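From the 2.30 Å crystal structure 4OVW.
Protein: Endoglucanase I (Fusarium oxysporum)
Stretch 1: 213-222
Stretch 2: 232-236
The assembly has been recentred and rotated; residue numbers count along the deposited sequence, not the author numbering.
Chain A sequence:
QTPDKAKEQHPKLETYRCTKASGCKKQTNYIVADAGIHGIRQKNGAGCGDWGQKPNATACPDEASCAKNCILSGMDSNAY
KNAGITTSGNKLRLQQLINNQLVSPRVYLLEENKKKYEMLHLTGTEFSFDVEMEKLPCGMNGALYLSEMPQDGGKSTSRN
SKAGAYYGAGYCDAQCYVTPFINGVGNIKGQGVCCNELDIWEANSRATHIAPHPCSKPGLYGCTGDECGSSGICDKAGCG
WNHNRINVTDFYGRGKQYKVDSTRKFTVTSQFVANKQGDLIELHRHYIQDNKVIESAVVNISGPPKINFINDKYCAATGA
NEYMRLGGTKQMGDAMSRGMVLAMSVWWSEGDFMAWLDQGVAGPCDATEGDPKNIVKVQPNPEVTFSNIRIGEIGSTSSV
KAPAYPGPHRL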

# COMPACT_ATOMS: atom_id res chain seq x y z
N HIS A 213 6.36 9.08 -0.28
CA HIS A 213 7.74 8.70 -0.41
C HIS A 213 8.18 8.89 -1.87
O HIS A 213 8.05 7.99 -2.70
N PRO A 214 8.68 10.03 -2.24
CA PRO A 214 9.22 10.34 -3.54
C PRO A 214 10.56 9.65 -3.79
O PRO A 214 11.26 9.33 -2.84
N CYS A 215 10.91 9.42 -5.04
CA CYS A 215 12.16 8.87 -5.50
C CYS A 215 12.64 9.65 -6.75
O CYS A 215 11.83 10.11 -7.55
N SER A 216 13.94 9.74 -6.94
CA SER A 216 14.51 10.45 -8.03
C SER A 216 14.52 9.70 -9.35
O SER A 216 14.97 10.28 -10.35
N LYS A 217 14.08 8.46 -9.44
CA LYS A 217 14.02 7.70 -10.69
C LYS A 217 12.54 7.36 -10.89
O LYS A 217 11.79 7.02 -9.98
N PRO A 218 12.08 7.61 -12.10
CA PRO A 218 10.70 7.41 -12.45
C PRO A 218 10.40 5.93 -12.67
O PRO A 218 11.25 5.27 -13.24
N GLY A 219 9.17 5.50 -12.37
CA GLY A 219 8.80 4.10 -12.60
C GLY A 219 9.64 3.11 -11.76
O GLY A 219 10.06 3.43 -10.65
N LEU A 220 9.83 1.88 -12.22
CA LEU A 220 10.49 0.88 -11.36
C LEU A 220 11.98 0.85 -11.69
O LEU A 220 12.33 0.62 -12.83
N TYR A 221 12.87 1.05 -10.74
CA TYR A 221 14.29 1.16 -10.93
C TYR A 221 15.08 0.14 -10.10
O TYR A 221 14.85 0.13 -8.88
N GLY A 222 15.96 -0.61 -10.75
CA GLY A 222 16.77 -1.60 -10.02
C GLY A 222 17.99 -0.91 -9.39
O GLY A 222 18.85 -0.44 -10.17
N GLY A 232 20.13 7.44 -0.89
CA GLY A 232 19.92 6.87 -2.18
C GLY A 232 18.91 7.59 -3.02
O GLY A 232 18.71 8.80 -2.93
N ILE A 233 18.25 6.82 -3.89
CA ILE A 233 17.30 7.36 -4.83
C ILE A 233 15.89 7.46 -4.26
O ILE A 233 15.10 8.18 -4.87
N CYS A 234 15.58 6.74 -3.19
CA CYS A 234 14.25 6.79 -2.63
C CYS A 234 14.17 7.31 -1.18
O CYS A 234 15.06 7.15 -0.34
N ASP A 235 13.07 7.99 -0.87
CA ASP A 235 12.82 8.44 0.50
C ASP A 235 12.24 7.35 1.40
O ASP A 235 11.02 7.32 1.48
N LYS A 236 13.02 6.51 2.06
CA LYS A 236 12.56 5.44 2.90
C LYS A 236 11.60 5.85 4.04
O LYS A 236 10.54 5.24 4.24

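The two stretches are joined covalently by a disulfide between Cys215 and Cys234, whose SG atoms lie 2.0 Å apart with a chi3 of 105°. Both cysteines adopt the m rotamer (chi1 -55° and -77°), and the CA-to-CB bond of each runs sideways to the opposing stretch, so the sulfurs meet beside the paired backbones. The CA atoms of Cys215 and Cys234 are 4.1 Å apart, at the site of a single beta bridge.

Two backbone hydrogen bonds build that bridge. The amide N of Ser216 donates to Ile233 O at 2.8 Å, and the amide N of Asp235 donates to Pro214 O at 3.0 Å; both are close to straight, with angles at hydrogen of 160° and 157°. The Ile233 carbonyl also receives a CA-H...O contact, with Cys215 CA 3.1 Å from Ile233 O.

Among side chains, the direct polar link is made by His213. With chi1 at -60° (m) and chi2 at -101°, its ring presents an edge to the second stretch, and ND1 donates a hydrogen bond to Asp235 O at 2.8 Å. Lys236 O also lies near the ring plane, 2.9 Å from His213 CE1. Asp235 is t (chi1 -178°), with its CA-to-CB bond directed toward the first stretch; its carboxylate reaches the ring of Pro214, where OD2 approaches CD at 3.6 Å, while OD1 is hydrogen-bonded to a residue just outside the stretches.

Apolar packing centres on Ile233, which has more of its surface covered by the opposing stretch than any other residue here. Its chi1 is p (62°), but chi2, at 138°, falls between wells. This conformation brings CD1 within 3.5 Å of Tyr221 CD2, an oblique approach to the ring, and within 3.9 Å of Lys217 CG. Tyr221, t at chi1 (-176°) with chi2 at 88°, points its CA-to-CB bond toward the second stretch, whereas its OH is hydrogen-bonded elsewhere in the structure. Lys217 (m at both chi1 and chi2) contributes the aliphatic base of its side chain, and its end leads away.

Ser216 adopts the p rotamer (chi1 64°), placing OG 3.7 Å from Ile233 CB. The hydroxyl reaches the second stretch through water 1, which lies 2.9 Å from Ser216 OG and donates a weak hydrogen bond to Gly232 O at 3.5 Å. Lys236, m at chi1, directs its CA-to-CB bond away from the first stretch, and its NZ is hydrogen-bonded elsewhere.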

# COMPACT_ATOMS: atom_id res chain seq x y z
CB HIS A 213 7.96 7.20 -0.13
CG HIS A 213 7.58 6.71 1.24
ND1 HIS A 213 8.46 6.47 2.27
CD2 HIS A 213 6.36 6.37 1.74
CE1 HIS A 213 7.86 6.01 3.34
NE2 HIS A 213 6.58 5.97 3.02
CB PRO A 214 9.55 11.85 -3.57
CG PRO A 214 9.58 12.20 -2.10
CD PRO A 214 8.86 11.14 -1.28
CB CYS A 215 12.09 7.39 -5.95
SG CYS A 215 11.44 6.23 -4.74
CB SER A 216 15.89 11.02 -7.69
OG SER A 216 16.86 10.03 -7.43
CB LYS A 217 14.78 6.39 -10.68
CG LYS A 217 16.28 6.60 -10.41
CD LYS A 217 17.01 7.13 -11.64
CE LYS A 217 18.51 7.26 -11.40
NZ LYS A 217 19.25 7.30 -12.69
CB PRO A 218 10.43 8.20 -13.76
CG PRO A 218 11.79 8.31 -14.31
CD PRO A 218 12.86 8.20 -13.19
CB LEU A 220 9.76 -0.48 -11.42
CG LEU A 220 10.36 -1.60 -10.54
CD1 LEU A 220 9.47 -2.85 -10.59
CD2 LEU A 220 11.76 -2.01 -11.05
CB TYR A 221 14.71 2.59 -10.57
CG TYR A 221 16.15 2.93 -10.79
CD1 TYR A 221 16.58 3.41 -12.04
CD2 TYR A 221 17.11 2.73 -9.79
CE1 TYR A 221 17.92 3.69 -12.25
CE2 TYR A 221 18.44 3.03 -9.98
CZ TYR A 221 18.85 3.51 -11.24
OH TYR A 221 20.17 3.85 -11.50
CB ILE A 233 17.30 6.56 -6.15
CG1 ILE A 233 16.90 5.11 -5.97
CG2 ILE A 233 18.68 6.55 -6.80
CD1 ILE A 233 15.97 4.67 -7.09
CB CYS A 234 13.57 5.41 -2.67
SG CYS A 234 12.95 4.97 -4.31
CB ASP A 235 11.81 9.61 0.44
CG ASP A 235 11.50 10.21 1.83
OD1 ASP A 235 12.20 9.91 2.82
OD2 ASP A 235 10.48 10.95 1.91
CB LYS A 236 13.72 4.71 3.59
CG LYS A 236 14.43 3.60 2.79
CD LYS A 236 15.78 3.35 3.48
CE LYS A 236 16.82 2.77 2.52
NZ LYS A 236 16.24 1.64 1.74
O HOH W 1 19.47 9.91 -6.14